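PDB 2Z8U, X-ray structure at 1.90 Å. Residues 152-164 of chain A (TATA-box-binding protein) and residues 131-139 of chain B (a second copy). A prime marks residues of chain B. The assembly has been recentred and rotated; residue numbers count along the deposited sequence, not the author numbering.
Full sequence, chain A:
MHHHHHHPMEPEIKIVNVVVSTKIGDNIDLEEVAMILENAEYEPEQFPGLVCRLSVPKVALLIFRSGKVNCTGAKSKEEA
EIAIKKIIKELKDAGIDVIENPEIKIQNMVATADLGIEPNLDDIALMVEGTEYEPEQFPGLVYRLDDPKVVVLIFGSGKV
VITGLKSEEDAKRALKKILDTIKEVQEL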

ATOM      1  N   VAL A 152     -14.002  11.444   2.080  1.00 35.14           N
ATOM      2  CA  VAL A 152     -13.458  12.512   1.244  1.00 36.44           C
ATOM      3  C   VAL A 152     -14.400  13.700   1.314  1.00 36.06           C
ATOM      4  O   VAL A 152     -15.614  13.524   1.221  1.00 36.54           O
ATOM      5  CB  VAL A 152     -13.372  12.086  -0.234  1.00 36.44           C
ATOM      6  CG1 VAL A 152     -12.701  13.177  -1.062  1.00 38.19           C
ATOM      7  CG2 VAL A 152     -12.608  10.788  -0.352  1.00 38.66           C
ATOM      8  N   LEU A 153     -13.843  14.894   1.496  1.00 35.90           N
ATOM      9  CA  LEU A 153     -14.607  16.131   1.362  1.00 34.68           C
ATOM     10  C   LEU A 153     -14.146  16.791   0.069  1.00 34.78           C
ATOM     11  O   LEU A 153     -12.950  17.005  -0.121  1.00 34.25           O
ATOM     12  CB  LEU A 153     -14.356  17.059   2.562  1.00 35.21           C
ATOM     13  CG  LEU A 153     -14.435  16.360   3.943  1.00 36.71           C
ATOM     14  CD1 LEU A 153     -13.935  17.238   5.093  1.00 39.15           C
ATOM     15  CD2 LEU A 153     -15.819  15.840   4.250  1.00 36.33           C
ATOM     16  N   ILE A 154     -15.089  17.077  -0.820  1.00 33.68           N
ATOM     17  CA  ILE A 154     -14.801  17.783  -2.076  1.00 34.10           C
ATOM     18  C   ILE A 154     -15.447  19.154  -2.064  1.00 33.75           C
ATOM     19  O   ILE A 154     -16.663  19.283  -1.868  1.00 32.66           O
ATOM     20  CB  ILE A 154     -15.303  16.997  -3.310  1.00 34.07           C
ATOM     21  CG1 ILE A 154     -14.793  15.550  -3.235  1.00 35.41           C
ATOM     22  CG2 ILE A 154     -14.850  17.713  -4.608  1.00 34.03           C
ATOM     23  CD1 ILE A 154     -15.308  14.607  -4.316  1.00 35.39           C
ATOM     24  N   PHE A 155     -14.618  20.174  -2.269  1.00 33.70           N
ATOM     25  CA  PHE A 155     -15.080  21.558  -2.244  1.00 34.02           C
ATOM     26  C   PHE A 155     -15.223  22.111  -3.639  1.00 33.98           C
ATOM     27  O   PHE A 155     -14.590  21.616  -4.583  1.00 34.57           O
ATOM     28  CB  PHE A 155     -14.145  22.404  -1.368  1.00 34.25           C
ATOM     29  CG  PHE A 155     -14.096  21.921   0.070  1.00 34.95           C
ATOM     30  CD1 PHE A 155     -15.117  22.263   0.960  1.00 35.46           C
ATOM     31  CD2 PHE A 155     -13.069  21.082   0.510  1.00 35.88           C
ATOM     32  CE1 PHE A 155     -15.109  21.795   2.290  1.00 35.67           C
ATOM     33  CE2 PHE A 155     -13.062  20.599   1.824  1.00 38.38           C
ATOM     34  CZ  PHE A 155     -14.090  20.971   2.719  1.00 35.81           C
ATOM     35  N   GLY A 156     -16.073  23.126  -3.781  1.00 33.82           N
ATOM     36  CA  GLY A 156     -16.308  23.760  -5.075  1.00 34.04           C
ATOM     37  C   GLY A 156     -15.053  24.299  -5.732  1.00 34.20           C
ATOM     38  O   GLY A 156     -14.998  24.417  -6.957  1.00 34.50           O
ATOM     39  N   SER A 157     -14.041  24.632  -4.922  1.00 34.49           N
ATOM     40  CA  SER A 157     -12.770  25.166  -5.422  1.00 34.05           C
ATOM     41  C   SER A 157     -11.973  24.101  -6.163  1.00 34.41           C
ATOM     42  O   SER A 157     -11.010  24.415  -6.877  1.00 33.47           O
ATOM     43  CB  SER A 157     -11.917  25.676  -4.261  1.00 34.52           C
ATOM     44  OG  SER A 157     -11.550  24.585  -3.417  1.00 32.92           O
ATOM     45  N   GLY A 158     -12.375  22.845  -5.971  1.00 34.03           N
ATOM     46  CA  GLY A 158     -11.653  21.711  -6.512  1.00 34.73           C
ATOM     47  C   GLY A 158     -10.742  21.085  -5.481  1.00 34.70           C
ATOM     48  O   GLY A 158     -10.229  19.997  -5.692  1.00 34.90           O
ATOM     49  N   LYS A 159     -10.523  21.791  -4.378  1.00 35.78           N
ATOM     50  CA  LYS A 159      -9.805  21.255  -3.230  1.00 37.40           C
ATOM     51  C   LYS A 159     -10.502  20.023  -2.670  1.00 36.46           C
ATOM     52  O   LYS A 159     -11.725  19.992  -2.533  1.00 35.90           O
ATOM     53  CB  LYS A 159      -9.674  22.312  -2.132  1.00 37.46           C
ATOM     54  CG  LYS A 159      -9.121  21.772  -0.796  1.00 40.53           C
ATOM     55  CD  LYS A 159      -8.915  22.909   0.197  1.00 40.51           C
ATOM     56  CE  LYS A 159      -9.206  22.443   1.618  1.00 45.72           C
ATOM     57  NZ  LYS A 159      -9.478  23.633   2.491  1.00 48.11           N
ATOM     58  N   VAL A 160      -9.713  19.001  -2.353  1.00 36.65           N
ATOM     59  CA  VAL A 160     -10.241  17.815  -1.699  1.00 36.83           C
ATOM     60  C   VAL A 160      -9.501  17.586  -0.393  1.00 36.55           C
ATOM     61  O   VAL A 160      -8.320  17.947  -0.262  1.00 36.23           O
ATOM     62  CB  VAL A 160     -10.207  16.555  -2.620  1.00 37.36           C
ATOM     63  CG1 VAL A 160     -10.800  16.888  -3.977  1.00 36.48           C
ATOM     64  CG2 VAL A 160      -8.776  16.035  -2.817  1.00 39.52           C
ATOM     65  N   VAL A 161     -10.208  17.024   0.579  1.00 35.80           N
ATOM     66  CA  VAL A 161      -9.611  16.633   1.852  1.00 35.84           C
ATOM     67  C   VAL A 161      -9.930  15.163   2.047  1.00 35.81           C
ATOM     68  O   VAL A 161     -11.098  14.756   1.984  1.00 35.77           O
ATOM     69  CB  VAL A 161     -10.145  17.477   3.054  1.00 35.88           C
ATOM     70  CG1 VAL A 161      -9.469  17.066   4.352  1.00 35.84           C
ATOM     71  CG2 VAL A 161      -9.903  18.944   2.817  1.00 36.74           C
ATOM     72  N   ILE A 162      -8.887  14.367   2.265  1.00 35.65           N
ATOM     73  CA  ILE A 162      -9.052  12.930   2.460  1.00 36.31           C
ATOM     74  C   ILE A 162      -8.694  12.591   3.905  1.00 36.11           C
ATOM     75  O   ILE A 162      -7.626  12.955   4.391  1.00 35.80           O
ATOM     76  CB  ILE A 162      -8.201  12.120   1.442  1.00 36.11           C
ATOM     77  CG1 ILE A 162      -8.457  12.625   0.011  1.00 38.59           C
ATOM     78  CG2 ILE A 162      -8.515  10.611   1.544  1.00 34.93           C
ATOM     79  CD1 ILE A 162      -7.372  12.208  -0.983  1.00 39.63           C
ATOM     80  N   THR A 163      -9.621  11.934   4.605  1.00 37.05           N
ATOM     81  CA  THR A 163      -9.439  11.571   5.994  1.00 36.37           C
ATOM     82  C   THR A 163      -9.706  10.068   6.174  1.00 36.25           C
ATOM     83  O   THR A 163     -10.308   9.430   5.315  1.00 34.97           O
ATOM     84  CB  THR A 163     -10.411  12.406   6.919  1.00 37.51           C
ATOM     85  OG1 THR A 163     -11.749  11.933   6.765  1.00 37.52           O
ATOM     86  CG2 THR A 163     -10.413  13.892   6.551  1.00 38.56           C
ATOM     87  N   GLY A 164      -9.247   9.519   7.289  1.00 35.76           N
ATOM     88  CA  GLY A 164      -9.363   8.084   7.576  1.00 36.72           C
ATOM     89  C   GLY A 164      -8.217   7.250   7.031  1.00 36.72           C
ATOM     90  O   GLY A 164      -8.248   6.032   7.129  1.00 38.28           O
TER
ATOM     91  N   THR B 131     -11.467   9.936  14.636  1.00 41.15           N
ATOM     92  CA  THR B 131     -11.894  11.329  14.422  1.00 39.83           C
ATOM     93  C   THR B 131     -10.781  12.087  13.712  1.00 39.22           C
ATOM     94  O   THR B 131      -9.608  11.747  13.865  1.00 38.38           O
ATOM     95  CB  THR B 131     -12.279  12.051  15.748  1.00 39.38           C
ATOM     96  OG1 THR B 131     -11.161  12.069  16.636  1.00 39.67           O
ATOM     97  CG2 THR B 131     -13.456  11.348  16.429  1.00 40.10           C
ATOM     98  N   GLU B 132     -11.150  13.075  12.904  1.00 38.35           N
ATOM     99  CA  GLU B 132     -10.180  14.040  12.370  1.00 38.38           C
ATOM    100  C   GLU B 132     -10.729  15.438  12.460  1.00 38.47           C
ATOM    101  O   GLU B 132     -11.947  15.650  12.393  1.00 38.17           O
ATOM    102  CB  GLU B 132      -9.788  13.783  10.910  1.00 38.23           C
ATOM    103  CG  GLU B 132      -8.436  13.085  10.728  1.00 39.14           C
ATOM    104  CD  GLU B 132      -7.187  13.887  11.137  1.00 40.23           C
ATOM    105  OE1 GLU B 132      -7.268  15.061  11.583  1.00 39.09           O
ATOM    106  OE2 GLU B 132      -6.093  13.311  10.973  1.00 38.98           O
ATOM    107  N   TYR B 133      -9.809  16.385  12.588  1.00 38.77           N
ATOM    108  CA  TYR B 133     -10.148  17.780  12.779  1.00 38.93           C
ATOM    109  C   TYR B 133      -8.976  18.584  12.283  1.00 39.70           C
ATOM    110  O   TYR B 133      -7.839  18.413  12.772  1.00 40.26           O
ATOM    111  CB  TYR B 133     -10.426  18.051  14.254  1.00 39.06           C
ATOM    112  CG  TYR B 133     -10.762  19.479  14.589  1.00 38.51           C
ATOM    113  CD1 TYR B 133     -11.824  20.123  13.974  1.00 39.74           C
ATOM    114  CD2 TYR B 133     -10.029  20.180  15.549  1.00 40.61           C
ATOM    115  CE1 TYR B 133     -12.150  21.451  14.291  1.00 39.77           C
ATOM    116  CE2 TYR B 133     -10.346  21.499  15.876  1.00 39.32           C
ATOM    117  CZ  TYR B 133     -11.402  22.127  15.239  1.00 39.77           C
ATOM    118  OH  TYR B 133     -11.731  23.434  15.557  1.00 40.47           O
ATOM    119  N   GLU B 134      -9.238  19.424  11.287  1.00 39.80           N
ATOM    120  CA  GLU B 134      -8.235  20.311  10.716  1.00 41.21           C
ATOM    121  C   GLU B 134      -8.931  21.586  10.307  1.00 41.24           C
ATOM    122  O   GLU B 134      -9.274  21.728   9.130  1.00 40.61           O
ATOM    123  CB  GLU B 134      -7.615  19.678   9.466  1.00 41.69           C
ATOM    124  CG  GLU B 134      -6.396  18.883   9.714  1.00 45.33           C
ATOM    125  CD  GLU B 134      -5.192  19.745  10.053  1.00 46.73           C
ATOM    126  OE1 GLU B 134      -4.926  20.765   9.372  1.00 50.79           O
ATOM    127  OE2 GLU B 134      -4.510  19.388  11.016  1.00 47.22           O
ATOM    128  N   PRO B 135      -9.170  22.507  11.274  1.00 41.73           N
ATOM    129  CA  PRO B 135      -9.995  23.691  10.990  1.00 42.83           C
ATOM    130  C   PRO B 135      -9.512  24.565   9.825  1.00 43.75           C
ATOM    131  O   PRO B 135     -10.322  25.238   9.200  1.00 44.62           O
ATOM    132  CB  PRO B 135     -10.008  24.469  12.324  1.00 42.56           C
ATOM    133  CG  PRO B 135      -8.968  23.857  13.176  1.00 42.12           C
ATOM    134  CD  PRO B 135      -8.728  22.462  12.684  1.00 41.46           C
ATOM    135  N   GLU B 136      -8.219  24.534   9.519  1.00 44.61           N
ATOM    136  CA  GLU B 136      -7.684  25.276   8.371  1.00 45.50           C
ATOM    137  C   GLU B 136      -8.070  24.648   7.027  1.00 45.54           C
ATOM    138  O   GLU B 136      -7.978  25.304   5.985  1.00 45.71           O
ATOM    139  CB  GLU B 136      -6.161  25.414   8.469  1.00 46.14           C
ATOM    140  CG  GLU B 136      -5.451  24.124   8.864  1.00 47.41           C
ATOM    141  CD  GLU B 136      -4.051  24.033   8.329  1.00 49.76           C
ATOM    142  OE1 GLU B 136      -3.859  23.320   7.320  1.00 50.09           O
ATOM    143  OE2 GLU B 136      -3.142  24.681   8.908  1.00 51.36           O
ATOM    144  N   GLN B 137      -8.492  23.383   7.051  1.00 45.50           N
ATOM    145  CA  GLN B 137      -8.806  22.661   5.820  1.00 45.30           C
ATOM    146  C   GLN B 137     -10.309  22.446   5.639  1.00 44.92           C
ATOM    147  O   GLN B 137     -10.798  22.328   4.521  1.00 45.86           O
ATOM    148  CB  GLN B 137      -8.050  21.327   5.752  1.00 45.42           C
ATOM    149  CG  GLN B 137      -6.514  21.449   5.636  1.00 46.16           C
ATOM    150  CD  GLN B 137      -6.051  22.340   4.489  1.00 46.55           C
ATOM    151  OE1 GLN B 137      -6.606  22.299   3.390  1.00 48.79           O
ATOM    152  NE2 GLN B 137      -5.028  23.152   4.742  1.00 45.89           N
ATOM    153  N   PHE B 138     -11.037  22.387   6.739  1.00 44.34           N
ATOM    154  CA  PHE B 138     -12.479  22.191   6.696  1.00 43.95           C
ATOM    155  C   PHE B 138     -13.082  22.488   8.056  1.00 43.50           C
ATOM    156  O   PHE B 138     -12.452  22.243   9.087  1.00 43.28           O
ATOM    157  CB  PHE B 138     -12.847  20.758   6.229  1.00 43.98           C
ATOM    158  CG  PHE B 138     -12.252  19.660   7.072  1.00 45.24           C
ATOM    159  CD1 PHE B 138     -12.993  19.064   8.083  1.00 45.17           C
ATOM    160  CD2 PHE B 138     -10.949  19.205   6.847  1.00 46.10           C
ATOM    161  CE1 PHE B 138     -12.438  18.052   8.877  1.00 46.47           C
ATOM    162  CE2 PHE B 138     -10.392  18.185   7.642  1.00 45.06           C
ATOM    163  CZ  PHE B 138     -11.136  17.610   8.646  1.00 44.58           C
ATOM    164  N   PRO B 139     -14.327  22.989   8.072  1.00 43.42           N
ATOM    165  CA  PRO B 139     -14.950  23.264   9.347  1.00 43.17           C
ATOM    166  C   PRO B 139     -15.509  21.952   9.925  1.00 42.76           C
ATOM    167  O   PRO B 139     -15.984  21.106   9.164  1.00 43.22           O
ATOM    168  CB  PRO B 139     -16.099  24.204   8.953  1.00 43.34           C
ATOM    169  CG  PRO B 139     -16.511  23.727   7.626  1.00 42.89           C
ATOM    170  CD  PRO B 139     -15.228  23.312   6.940  1.00 43.47           C
TER

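At the centre of this contact lies one aromatic ring. Phe138′ (chi1 57°, p) points its CA-to-CB bond toward the hairpin of chain A and meets four of its side chains. Leu153 CD1 sits over one face of the ring, 3.6 Å from Phe138′ CG and 3.8 Å from the ring centroid, a CH-pi contact in which a methyl packs against the aromatic cloud. Val161 CG1 comes within 3.6 Å of Phe138′ CE2, and Phe155 CZ lies 3.7 Å from Phe138′ CB. Thr163 approaches more loosely, its CG2 4.3 Å from Phe138′ CZ.

The hairpin explains this selection. Strands 152-154 and 159-163 are joined by a type I turn from Phe155 to Gly158 and held in register by paired bonds, Leu153 N to Val161 O and Val161 N to Leu153 O, both 2.8 Å. Side chains alternate along each strand, so Leu153, Lys159, Val161 and Thr163 point toward chain B, while Val152, Ile154, Val160 and Ile162 are out of its reach. Gly158, at phi 98°, has backbone angles that would jam a CB against the preceding carbonyl.

Chain B offers mostly loop here rather than a strand to extend the sheet, and no backbone-to-backbone hydrogen bond crosses the contact. The loop is braced internally by Gln137′ N and Phe138′ N, both bonded to Glu134′ O, at 2.8 and 3.0 Å. Toward one end, Thr163 CB and Glu132′ CB pack 4.3 Å apart.

The polar edge is built on Lys159. Its extended side chain carries NZ to Gln137′ O at 2.8 Å, a hydrogen bond that gives a loop carbonyl a charged donor. Gln137′ OE1 also lies 3.1 Å from Lys159 CE, while Gln137′ NE2 is occupied within its own chain, donating to Glu136′ OE1 at 2.8 Å.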